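Local coordinates for endoglucanase (Thermotoga maritima, PDB 1VHO), which is probably a metal-dependent aminopeptidase of the M42 family, using two divalent metal ions per subunit, at residues T162-A175 with L305-R318. Sequence-based numbering, arbitrary orientation.
Sequences TNGKVVGKALDNRA and LKYMHTPVEMVDPR
Val166 and Val315 pair across antiparallel strands 165-168 and 313-315, part of a small three-stranded sheet, through two nearly straight backbone bonds, Val166 N to Val315 O (2.9 Å) and Val315 N to Val166 O (3.0 Å). Their face is buried: Val315 CG2 meets Leu171 CD1, and Val315 CG1 lies 4.1 Å from Ala175 CB, joining the sheet to helix 171-187. Packing is tight on the other face, where Val167 CG1 presses to 3.4 Å from Val312 CB and Val167 CG2 meets Met314 CE. At the predicted two-metal site, Glu313 runs extended beyond CG; its OE1 accepts from Asp172 N (2.8 Å), while OE2 takes His309 N on its anti lone pair. Asp172, a predicted metal ligand like His309, brings OD2 within 2.5 Å of Glu313 OE2, the two carboxylates nearly perpendicular. The end at the type I' turn 162-165 is more exposed. Lys165, bent at chi2 and chi4, crosses Met314 and offers NZ to Asp316 OD2 in a weak salt bridge (3.4 Å). Arg318 grips Asp316 side-on, NE to OD1 and NH2 to OD2, and the same aspartate caps helix 317-333. An alanine in place of Asp316 would probably leave Arg318 free to swing and the first turn of the helix uncapped. A water here donates to both Gly164 O and Asp316 OD1, the latter at 2.8 Å.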
loop_
_atom_site.group_PDB
_atom_site.type_symbol
_atom_site.label_atom_id
_atom_site.label_comp_id
_atom_site.label_asym_id
_atom_site.label_seq_id
_atom_site.Cartn_x
_atom_site.Cartn_y
_atom_site.Cartn_z
ATOM N N THR A 162 -2.335 13.356 13.969
ATOM C CA THR A 162 -3.379 14.107 14.638
ATOM C C THR A 162 -4.113 13.149 15.589
ATOM O O THR A 162 -4.454 12.071 15.157
ATOM C CB THR A 162 -4.367 14.785 13.706
ATOM O OG1 THR A 162 -5.404 15.413 14.516
ATOM C CG2 THR A 162 -5.047 13.763 12.777
ATOM N N ASN A 163 -4.169 13.473 16.894
ATOM C CA ASN A 163 -4.895 12.638 17.850
ATOM C C ASN A 163 -4.609 11.143 17.795
ATOM O O ASN A 163 -5.544 10.331 17.841
ATOM C CB ASN A 163 -6.393 12.837 17.581
ATOM C CG ASN A 163 -6.900 14.185 18.042
ATOM O OD1 ASN A 163 -7.927 14.654 17.537
ATOM N ND2 ASN A 163 -6.232 14.809 19.003
ATOM N N GLY A 164 -3.372 10.736 17.732
ATOM C CA GLY A 164 -2.961 9.352 17.664
ATOM C C GLY A 164 -3.125 8.739 16.257
ATOM O O GLY A 164 -3.041 7.504 16.177
ATOM N N LYS A 165 -3.593 9.470 15.265
ATOM C CA LYS A 165 -3.773 8.902 13.916
ATOM C C LYS A 165 -2.677 9.448 12.986
ATOM O O LYS A 165 -2.038 10.443 13.334
ATOM C CB LYS A 165 -5.107 9.330 13.329
ATOM C CG LYS A 165 -6.344 9.041 14.189
ATOM C CD LYS A 165 -6.488 7.536 14.401
ATOM C CE LYS A 165 -7.874 7.237 15.003
ATOM N NZ LYS A 165 -7.785 7.328 16.512
ATOM N N VAL A 166 -2.466 8.791 11.870
ATOM C CA VAL A 166 -1.512 9.221 10.851
ATOM C C VAL A 166 -2.382 9.543 9.607
ATOM O O VAL A 166 -3.250 8.750 9.319
ATOM C CB VAL A 166 -0.459 8.171 10.471
ATOM C CG1 VAL A 166 0.342 8.601 9.225
ATOM C CG2 VAL A 166 0.550 8.110 11.651
ATOM N N VAL A 167 -2.147 10.689 9.000
ATOM C CA VAL A 167 -2.921 11.104 7.812
ATOM C C VAL A 167 -1.910 11.372 6.686
ATOM O O VAL A 167 -0.887 12.027 6.904
ATOM C CB VAL A 167 -3.699 12.403 8.106
ATOM C CG1 VAL A 167 -4.426 12.881 6.853
ATOM C CG2 VAL A 167 -4.755 12.182 9.214
ATOM N N GLY A 168 -2.180 10.815 5.497
ATOM C CA GLY A 168 -1.220 11.046 4.403
ATOM C C GLY A 168 -1.641 10.243 3.174
ATOM O O GLY A 168 -2.661 9.551 3.170
ATOM N N LYS A 169 -0.966 10.557 2.063
ATOM C CA LYS A 169 -1.315 9.899 0.813
ATOM C C LYS A 169 -0.869 8.432 0.835
ATOM O O LYS A 169 0.096 8.088 1.543
ATOM C CB LYS A 169 -0.648 10.565 -0.417
ATOM C CG LYS A 169 0.929 10.569 -0.303
ATOM C CD LYS A 169 1.465 11.135 -1.630
ATOM C CE LYS A 169 3.002 11.233 -1.658
ATOM N NZ LYS A 169 3.683 9.932 -1.848
ATOM N N ALA A 170 -1.451 7.671 -0.078
ATOM C CA ALA A 170 -1.027 6.276 -0.298
ATOM C C ALA A 170 -0.990 5.337 0.877
ATOM O O ALA A 170 -0.455 4.203 0.720
ATOM C CB ALA A 170 0.391 6.277 -0.932
ATOM N N LEU A 171 -1.708 5.630 1.963
ATOM C CA LEU A 171 -1.737 4.655 3.066
ATOM C C LEU A 171 -2.489 3.412 2.715
ATOM O O LEU A 171 -2.291 2.348 3.319
ATOM C CB LEU A 171 -2.237 5.354 4.350
ATOM C CG LEU A 171 -1.297 6.402 4.917
ATOM C CD1 LEU A 171 -2.006 7.326 5.912
ATOM C CD2 LEU A 171 -0.081 5.786 5.611
ATOM N N ASP A 172 -3.394 3.421 1.696
ATOM C CA ASP A 172 -4.103 2.228 1.307
ATOM C C ASP A 172 -3.136 1.096 0.950
ATOM O O ASP A 172 -3.563 -0.061 0.938
ATOM C CB ASP A 172 -5.159 2.484 0.222
ATOM C CG ASP A 172 -4.550 3.227 -0.968
ATOM O OD1 ASP A 172 -3.636 2.684 -1.601
ATOM O OD2 ASP A 172 -4.936 4.377 -1.222
ATOM N N ASN A 173 -1.882 1.409 0.554
ATOM C CA ASN A 173 -0.901 0.354 0.366
ATOM C C ASN A 173 0.240 0.499 1.396
ATOM O O ASN A 173 0.773 -0.475 1.940
ATOM C CB ASN A 173 -0.251 0.422 -1.042
ATOM C CG ASN A 173 -1.207 -0.106 -2.098
ATOM O OD1 ASN A 173 -2.077 -0.933 -1.766
ATOM N ND2 ASN A 173 -0.977 0.221 -3.371
ATOM N N ARG A 174 0.627 1.747 1.690
ATOM C CA ARG A 174 1.780 1.980 2.586
ATOM C C ARG A 174 1.534 1.547 4.041
ATOM O O ARG A 174 2.488 1.109 4.707
ATOM C CB ARG A 174 2.293 3.391 2.495
ATOM C CG ARG A 174 2.747 3.865 1.091
ATOM C CD ARG A 174 4.076 3.220 0.645
ATOM N NE ARG A 174 4.140 3.362 -0.817
ATOM C CZ ARG A 174 4.261 4.482 -1.510
ATOM N NH1 ARG A 174 4.391 5.677 -0.924
ATOM N NH2 ARG A 174 4.147 4.378 -2.862
ATOM N N ALA A 175 0.287 1.578 4.510
ATOM C CA ALA A 175 0.061 1.107 5.899
ATOM C C ALA A 175 0.361 -0.383 5.956
ATOM O O ALA A 175 0.975 -0.829 6.934
ATOM C CB ALA A 175 -1.389 1.353 6.317
ATOM N N LEU A 305 -9.106 1.990 7.357
ATOM C CA LEU A 305 -8.555 3.276 6.828
ATOM C C LEU A 305 -9.723 4.181 6.550
ATOM O O LEU A 305 -10.742 3.759 5.999
ATOM C CB LEU A 305 -7.734 2.913 5.586
ATOM C CG LEU A 305 -7.084 4.042 4.791
ATOM C CD1 LEU A 305 -5.916 3.448 4.002
ATOM C CD2 LEU A 305 -8.072 4.702 3.825
ATOM N N LYS A 306 -9.610 5.460 6.882
ATOM C CA LYS A 306 -10.717 6.388 6.595
ATOM C C LYS A 306 -10.320 7.318 5.475
ATOM O O LYS A 306 -9.133 7.634 5.304
ATOM C CB LYS A 306 -10.991 7.121 7.921
ATOM C CG LYS A 306 -12.351 7.791 8.029
ATOM C CD LYS A 306 -12.520 8.371 9.439
ATOM C CE LYS A 306 -13.976 8.477 9.836
ATOM N NZ LYS A 306 -14.655 9.652 9.219
ATOM N N TYR A 307 -11.256 7.780 4.656
ATOM C CA TYR A 307 -11.001 8.731 3.572
ATOM C C TYR A 307 -10.204 8.090 2.443
ATOM O O TYR A 307 -9.281 8.634 1.848
ATOM C CB TYR A 307 -10.383 10.058 4.037
ATOM C CG TYR A 307 -11.066 10.612 5.274
ATOM C CD1 TYR A 307 -12.403 10.949 5.285
ATOM C CD2 TYR A 307 -10.327 10.721 6.459
ATOM C CE1 TYR A 307 -13.002 11.421 6.462
ATOM C CE2 TYR A 307 -10.906 11.174 7.626
ATOM C CZ TYR A 307 -12.251 11.507 7.614
ATOM O OH TYR A 307 -12.822 11.966 8.774
HETATM N N MSE A 308 -10.590 6.847 2.153
HETATM C CA MSE A 308 -10.011 6.028 1.115
HETATM C C MSE A 308 -9.843 6.825 -0.182
HETATM O O MSE A 308 -10.758 7.566 -0.531
HETATM C CB MSE A 308 -11.027 4.908 0.763
HETATM C CG MSE A 308 -10.454 3.927 -0.250
HETATM SE SE MSE A 308 -9.142 2.809 0.590
HETATM C CE MSE A 308 -10.216 1.919 1.900
ATOM N N HIS A 309 -8.752 6.616 -0.898
ATOM C CA HIS A 309 -8.529 7.292 -2.160
ATOM C C HIS A 309 -8.606 8.803 -2.116
ATOM O O HIS A 309 -9.387 9.379 -2.921
ATOM C CB HIS A 309 -9.543 6.782 -3.213
ATOM C CG HIS A 309 -9.474 5.297 -3.417
ATOM N ND1 HIS A 309 -10.598 4.493 -3.369
ATOM C CD2 HIS A 309 -8.432 4.472 -3.660
ATOM C CE1 HIS A 309 -10.251 3.239 -3.581
ATOM N NE2 HIS A 309 -8.946 3.203 -3.764
ATOM N N THR A 310 -8.035 9.464 -1.124
ATOM C CA THR A 310 -7.972 10.932 -1.068
ATOM C C THR A 310 -6.502 11.217 -0.643
ATOM O O THR A 310 -5.850 10.255 -0.274
ATOM C CB THR A 310 -8.861 11.613 -0.032
ATOM O OG1 THR A 310 -8.403 11.267 1.311
ATOM C CG2 THR A 310 -10.330 11.222 -0.182
ATOM N N PRO A 311 -6.039 12.437 -0.671
ATOM C CA PRO A 311 -4.658 12.719 -0.228
ATOM C C PRO A 311 -4.529 12.597 1.283
ATOM O O PRO A 311 -3.408 12.628 1.829
ATOM C CB PRO A 311 -4.439 14.186 -0.630
ATOM C CG PRO A 311 -5.400 14.381 -1.799
ATOM C CD PRO A 311 -6.653 13.629 -1.274
ATOM N N VAL A 312 -5.623 12.589 2.018
ATOM C CA VAL A 312 -5.620 12.529 3.477
ATOM C C VAL A 312 -6.239 11.265 4.064
ATOM O O VAL A 312 -7.052 11.297 5.006
ATOM C CB VAL A 312 -6.247 13.789 4.104
ATOM C CG1 VAL A 312 -5.337 14.991 3.869
ATOM C CG2 VAL A 312 -7.636 14.035 3.525
ATOM N N GLU A 313 -5.802 10.098 3.521
ATOM C CA GLU A 313 -6.267 8.840 4.118
ATOM C C GLU A 313 -5.837 8.864 5.585
ATOM O O GLU A 313 -4.772 9.388 5.855
ATOM C CB GLU A 313 -5.612 7.624 3.434
ATOM C CG GLU A 313 -6.171 7.570 1.968
ATOM C CD GLU A 313 -5.542 6.438 1.178
ATOM O OE1 GLU A 313 -4.400 6.066 1.458
ATOM O OE2 GLU A 313 -6.206 5.944 0.223
HETATM N N MSE A 314 -6.554 8.164 6.445
HETATM C CA MSE A 314 -6.196 8.179 7.865
HETATM C C MSE A 314 -6.180 6.775 8.441
HETATM O O MSE A 314 -7.087 5.981 8.145
HETATM C CB MSE A 314 -7.302 8.994 8.610
HETATM C CG MSE A 314 -7.032 8.992 10.136
HETATM SE SE MSE A 314 -8.500 9.882 11.032
HETATM C CE MSE A 314 -8.124 11.697 10.567
ATOM N N VAL A 315 -5.112 6.417 9.133
ATOM C CA VAL A 315 -5.033 5.087 9.755
ATOM C C VAL A 315 -4.621 5.294 11.235
ATOM O O VAL A 315 -4.060 6.349 11.604
ATOM C CB VAL A 315 -3.994 4.160 9.121
ATOM C CG1 VAL A 315 -4.386 3.840 7.661
ATOM C CG2 VAL A 315 -2.599 4.787 9.169
ATOM N N ASP A 316 -4.900 4.264 12.032
ATOM C CA ASP A 316 -4.481 4.283 13.435
ATOM C C ASP A 316 -3.244 3.425 13.557
ATOM O O ASP A 316 -3.298 2.203 13.333
ATOM C CB ASP A 316 -5.637 3.645 14.279
ATOM C CG ASP A 316 -5.398 3.867 15.763
ATOM O OD1 ASP A 316 -4.236 3.691 16.195
ATOM O OD2 ASP A 316 -6.337 4.283 16.479
ATOM N N PRO A 317 -2.074 3.943 13.938
ATOM C CA PRO A 317 -0.863 3.173 14.076
ATOM C C PRO A 317 -0.984 2.000 15.017
ATOM O O PRO A 317 -0.248 1.014 14.844
ATOM C CB PRO A 317 0.213 4.166 14.512
ATOM C CG PRO A 317 -0.375 5.510 14.315
ATOM C CD PRO A 317 -1.883 5.390 14.268
ATOM N N ARG A 318 -1.932 2.051 15.990
ATOM C CA ARG A 318 -2.085 0.882 16.863
ATOM C C ARG A 318 -2.655 -0.306 16.110
ATOM O O ARG A 318 -2.341 -1.459 16.480
ATOM C CB ARG A 318 -2.985 1.194 18.065
ATOM C CG ARG A 318 -2.476 2.312 18.970
ATOM C CD ARG A 318 -3.590 2.658 19.970
ATOM N NE ARG A 318 -4.715 3.270 19.229
ATOM C CZ ARG A 318 -5.876 3.569 19.773
ATOM N NH1 ARG A 318 -6.078 3.309 21.080
ATOM N NH2 ARG A 318 -6.835 4.108 19.075
HETATM O O HOH W 1 -3.490 5.706 17.972
HETATM O O HOH W 2 -3.898 8.573 -1.235
#